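Local coordinates for protein xyloglucan-specific endo-beta-1,4-glucanase BoGH5A (Bacteroides ovatus, PDB 3ZMR) that cleaves the beta-1,4-linked glucan backbone of xyloglucan from within, retaining the beta configuration and releasing xyloglucan oligosaccharides, at residues 376-381 against 421-426; 382-385 against 390-393. One frame throughout, in Å; residues are numbered along the deposited sequence.

Contact 1 of 2, residues 376-381 against 421-426; sequences ATLSSL and EYVVKT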
loop_
_atom_site.group_PDB
_atom_site.type_symbol
_atom_site.label_atom_id
_atom_site.label_comp_id
_atom_site.label_asym_id
_atom_site.label_seq_id
_atom_site.Cartn_x
_atom_site.Cartn_y
_atom_site.Cartn_z
ATOM N N ALA A 376 -17.060 6.320 10.924
ATOM C CA ALA A 376 -17.287 6.865 9.578
ATOM C C ALA A 376 -16.074 6.645 8.687
ATOM O O ALA A 376 -16.183 6.239 7.524
ATOM C CB ALA A 376 -17.623 8.344 9.642
ATOM N N THR A 377 -14.893 6.952 9.204
ATOM C CA THR A 377 -13.703 6.832 8.358
ATOM C C THR A 377 -13.370 5.370 8.021
ATOM O O THR A 377 -13.163 5.002 6.845
ATOM C CB THR A 377 -12.495 7.487 9.031
ATOM O OG1 THR A 377 -12.776 8.890 9.183
ATOM C CG2 THR A 377 -11.202 7.240 8.206
ATOM N N LEU A 378 -13.368 4.504 9.017
ATOM C CA LEU A 378 -12.995 3.113 8.761
ATOM C C LEU A 378 -14.067 2.387 7.922
ATOM O O LEU A 378 -13.735 1.590 7.031
ATOM C CB LEU A 378 -12.670 2.370 10.048
ATOM C CG LEU A 378 -11.388 2.844 10.763
ATOM C CD1 LEU A 378 -11.206 2.075 12.073
ATOM C CD2 LEU A 378 -10.164 2.716 9.835
ATOM N N SER A 379 -15.348 2.714 8.120
ATOM C CA SER A 379 -16.426 2.118 7.314
ATOM C C SER A 379 -16.401 2.574 5.854
ATOM O O SER A 379 -16.916 1.871 4.979
ATOM C CB SER A 379 -17.791 2.357 7.939
ATOM O OG SER A 379 -18.237 3.660 7.781
ATOM N N SER A 380 -15.803 3.734 5.567
ATOM C CA SER A 380 -15.687 4.231 4.188
ATOM C C SER A 380 -14.843 3.287 3.297
ATOM O O SER A 380 -14.947 3.293 2.084
ATOM C CB SER A 380 -15.157 5.688 4.143
ATOM O OG SER A 380 -13.756 5.752 4.389
ATOM N N LEU A 381 -14.040 2.452 3.932
ATOM C CA LEU A 381 -13.245 1.416 3.247
ATOM C C LEU A 381 -14.056 0.226 2.744
ATOM O O LEU A 381 -13.531 -0.633 2.030
ATOM C CB LEU A 381 -12.103 0.940 4.146
ATOM C CG LEU A 381 -11.036 2.026 4.418
ATOM C CD1 LEU A 381 -10.201 1.589 5.619
ATOM C CD2 LEU A 381 -10.189 2.211 3.170
ATOM N N GLU A 421 -9.240 -0.657 21.829
ATOM C CA GLU A 421 -10.345 -1.596 21.694
ATOM C C GLU A 421 -11.316 -1.126 20.624
ATOM O O GLU A 421 -11.791 -1.932 19.821
ATOM C CB GLU A 421 -11.078 -1.742 23.025
ATOM C CG GLU A 421 -12.243 -2.718 22.982
ATOM C CD GLU A 421 -13.150 -2.651 24.202
ATOM O OE1 GLU A 421 -12.660 -2.353 25.325
ATOM O OE2 GLU A 421 -14.358 -2.938 24.030
ATOM N N TYR A 422 -11.605 0.169 20.616
ATOM C CA TYR A 422 -12.619 0.728 19.704
ATOM C C TYR A 422 -12.119 0.629 18.249
ATOM O O TYR A 422 -12.859 0.212 17.329
ATOM C CB TYR A 422 -13.011 2.175 20.032
ATOM C CG TYR A 422 -14.271 2.586 19.304
ATOM C CD1 TYR A 422 -15.523 2.233 19.791
ATOM C CD2 TYR A 422 -14.203 3.253 18.091
ATOM C CE1 TYR A 422 -16.663 2.557 19.089
ATOM C CE2 TYR A 422 -15.329 3.584 17.382
ATOM C CZ TYR A 422 -16.559 3.236 17.879
ATOM O OH TYR A 422 -17.693 3.566 17.168
ATOM N N VAL A 423 -10.878 1.013 18.023
ATOM C CA VAL A 423 -10.311 0.917 16.668
ATOM C C VAL A 423 -10.343 -0.547 16.183
ATOM O O VAL A 423 -10.764 -0.836 15.061
ATOM C CB VAL A 423 -8.897 1.501 16.598
ATOM C CG1 VAL A 423 -8.211 1.124 15.283
ATOM C CG2 VAL A 423 -8.990 3.008 16.793
ATOM N N VAL A 424 -9.882 -1.453 17.020
ATOM C CA VAL A 424 -9.824 -2.881 16.688
ATOM C C VAL A 424 -11.218 -3.423 16.367
ATOM O O VAL A 424 -11.434 -4.039 15.341
ATOM C CB VAL A 424 -9.092 -3.733 17.742
ATOM C CG1 VAL A 424 -9.221 -5.233 17.458
ATOM C CG2 VAL A 424 -7.627 -3.339 17.757
ATOM N N LYS A 425 -12.168 -3.176 17.254
ATOM C CA LYS A 425 -13.555 -3.653 17.019
ATOM C C LYS A 425 -14.116 -3.070 15.730
ATOM O O LYS A 425 -14.845 -3.762 15.000
ATOM C CB LYS A 425 -14.480 -3.415 18.236
ATOM C CG LYS A 425 -15.327 -2.164 18.271
ATOM C CD LYS A 425 -16.201 -2.158 19.534
ATOM C CE LYS A 425 -17.152 -0.978 19.574
ATOM N NZ LYS A 425 -17.833 -0.863 20.902
ATOM N N THR A 426 -13.831 -1.805 15.445
ATOM C CA THR A 426 -14.330 -1.179 14.231
ATOM C C THR A 426 -13.681 -1.806 12.993
ATOM O O THR A 426 -14.334 -2.049 11.974
ATOM C CB THR A 426 -14.107 0.347 14.277
ATOM O OG1 THR A 426 -14.772 0.858 15.430
ATOM C CG2 THR A 426 -14.683 1.048 13.049
#

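Contact 2 of 2, residues 382-385 against 390-393; sequences NVFI and PVII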
loop_
_atom_site.group_PDB
_atom_site.type_symbol
_atom_site.label_atom_id
_atom_site.label_comp_id
_atom_site.label_asym_id
_atom_site.label_seq_id
_atom_site.Cartn_x
_atom_site.Cartn_y
_atom_site.Cartn_z
ATOM N N ASN A 382 -15.353 0.218 3.073
ATOM C CA ASN A 382 -16.280 -0.803 2.548
ATOM C C ASN A 382 -16.306 -0.865 1.031
ATOM O O ASN A 382 -16.573 -1.910 0.464
ATOM C CB ASN A 382 -17.699 -0.703 3.179
ATOM C CG ASN A 382 -18.536 0.512 2.772
ATOM O OD1 ASN A 382 -18.139 1.408 2.064
ATOM N ND2 ASN A 382 -19.784 0.515 3.275
ATOM N N VAL A 383 -16.003 0.251 0.369
ATOM C CA VAL A 383 -15.949 0.269 -1.102
ATOM C C VAL A 383 -14.905 -0.739 -1.625
ATOM O O VAL A 383 -15.121 -1.402 -2.638
ATOM C CB VAL A 383 -15.723 1.688 -1.658
ATOM C CG1 VAL A 383 -14.363 2.247 -1.289
ATOM C CG2 VAL A 383 -15.901 1.700 -3.164
ATOM N N PHE A 384 -13.787 -0.868 -0.915
ATOM C CA PHE A 384 -12.784 -1.869 -1.257
ATOM C C PHE A 384 -13.223 -3.279 -0.907
ATOM O O PHE A 384 -13.160 -4.181 -1.754
ATOM C CB PHE A 384 -11.418 -1.509 -0.609
ATOM C CG PHE A 384 -10.907 -0.196 -1.101
ATOM C CD1 PHE A 384 -10.450 -0.072 -2.388
ATOM C CD2 PHE A 384 -10.938 0.933 -0.307
ATOM C CE1 PHE A 384 -10.062 1.150 -2.903
ATOM C CE2 PHE A 384 -10.536 2.163 -0.818
ATOM C CZ PHE A 384 -10.071 2.266 -2.094
ATOM N N ILE A 385 -13.731 -3.453 0.312
ATOM C CA ILE A 385 -14.120 -4.777 0.786
ATOM C C ILE A 385 -15.182 -5.370 -0.158
ATOM O O ILE A 385 -15.110 -6.530 -0.551
ATOM C CB ILE A 385 -14.621 -4.735 2.251
ATOM C CG1 ILE A 385 -13.514 -4.201 3.187
ATOM C CG2 ILE A 385 -15.150 -6.097 2.709
ATOM C CD1 ILE A 385 -12.242 -5.036 3.176
ATOM N N PRO A 390 -9.121 -6.723 -0.022
ATOM C CA PRO A 390 -8.942 -6.609 1.423
ATOM C C PRO A 390 -8.077 -5.424 1.784
ATOM O O PRO A 390 -7.332 -4.890 0.940
ATOM C CB PRO A 390 -8.279 -7.931 1.779
ATOM C CG PRO A 390 -7.439 -8.260 0.565
ATOM C CD PRO A 390 -8.293 -7.790 -0.593
ATOM N N VAL A 391 -8.202 -5.015 3.042
ATOM C CA VAL A 391 -7.518 -3.820 3.540
ATOM C C VAL A 391 -6.815 -4.150 4.845
ATOM O O VAL A 391 -7.427 -4.646 5.784
ATOM C CB VAL A 391 -8.484 -2.632 3.753
ATOM C CG1 VAL A 391 -7.742 -1.403 4.236
ATOM C CG2 VAL A 391 -9.273 -2.316 2.494
ATOM N N ILE A 392 -5.517 -3.839 4.870
ATOM C CA ILE A 392 -4.710 -3.870 6.063
ATOM C C ILE A 392 -4.582 -2.449 6.594
ATOM O O ILE A 392 -4.218 -1.530 5.873
ATOM C CB ILE A 392 -3.320 -4.459 5.776
ATOM C CG1 ILE A 392 -3.444 -5.943 5.442
ATOM C CG2 ILE A 392 -2.388 -4.317 6.973
ATOM C CD1 ILE A 392 -2.250 -6.520 4.710
ATOM N N ILE A 393 -4.951 -2.268 7.863
ATOM C CA ILE A 393 -4.611 -1.046 8.593
ATOM C C ILE A 393 -3.228 -1.331 9.166
ATOM O O ILE A 393 -3.052 -1.941 10.229
ATOM C CB ILE A 393 -5.664 -0.665 9.664
ATOM C CG1 ILE A 393 -7.046 -0.457 9.005
ATOM C CG2 ILE A 393 -5.236 0.549 10.501
ATOM C CD1 ILE A 393 -7.095 0.614 7.931
#

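Contact 1 of 2, residues 376-381 against 421-426
Leu378 and Thr426 mark where the backbones of helices 371-379 and 406-429 come nearest, with 7.1 Å between their CA atoms. Both helices belong to the outer layer of the family 5 (beta/alpha)8 barrel, and the touch between these two segments is small, buried and apolar. Leu378 does the work from its side: the side chains of Leu378 and Thr426 cross at about a right angle, so that Thr426 CG2 sits 3.8 Å from Leu378 CB and also meets the far methyl CD1. That same CD1 reaches on to the preceding turn, lying 4.2 Å from Val423 O, with Val423 CG1 a looser neighbour. Leu432, in the loop after helix 406-429, also packs on Leu378. Thr426 OG1 lies beside the backbone N (chi1 -58°) and turns back to its own helix, while CG2, anti to N, is put toward Leu378. With alanine in place of Thr426 both CG2 and OG1 are gone, which is likely to open a gap against Leu378 CB and CD1 and to leave Tyr422 O with the backbone donor Thr426 N. The two present donors approach from opposite faces of the carbonyl plane: Thr426 N on one side and, 2.8 Å from Tyr422 O, Thr426 OG1 on the other, tilted 33° out of it.

Contact 2 of 2, residues 382-385 against 390-393
Pro390 O accepts a hydrogen bond from the backbone of Leu333 on the adjacent strand 331-337; with no N-H of its own, Pro390 can join the barrel sheet through this carbonyl alone. The next residue, Val391, bonds by its backbone to Val433 of strand 433-436, so the start of strand 391-396 is tied to a neighbour on each edge, and the short helix 382-386 meets it through van der Waals contacts, with no polar bond between the two segments. Where the helix comes closest, the CA atoms of Ile385 and Pro390 are 5.5 Å apart. Val391 CG2 is the common meeting point: it lies 3.9 Å from Phe384 CB and 4.1 Å from Ile385 CD1, fitting between two successive helix residues. The valine rotamer explains this, since CG1 takes the position anti to the backbone N and CG2 is left on the helix side.

Ile385 reaches the strand with its far end. Its CG1 branch lies beside its own backbone N (chi1 -60°), and CD1 extends from there to the Pro390-Val391 peptide, 4.0 Å from Val391 N and almost as near to Pro390 CA. Pro390 points its CB away from the helix, and it is CA that Ile385 CD1 approaches. Phe384 behaves differently: CB makes the closest touch, then the ring leads off, with Val383 CG1 over one of its faces, 3.7 Å above the plane and toward the rim.

This is the last step of a beta-alpha-beta crossover of the TIM barrel, a short connection returning the chain from the outer helical layer to the sheet. Phe384 packs on Leu333 of strand 331-337, Ile385 and Pro390 both touch Met116 of helix 115-122, and Leu432, just ahead of strand 433-436, fills in beside Ile385 and Val391.

The two contacts lie with their centres 11 Å apart in the catalytic barrel, and contact 2 is nested within the chain loop that contact 1 closes. Residues 376-381 run directly into 382-385; the chain then turns into strand 391-396 and goes on to helix 406-429, which supplies 421-426. Leu381 bridges the pair: its CD1 packs 4.0 Å from Ile393 CD1 and also touches Val391 CG1, while Leu378 CD2 adds a further contact to Ile393. Together they join the helices flanking the seventh barrel strand to each other and to that strand, which carries Glu395, the inferred nucleophile, further along.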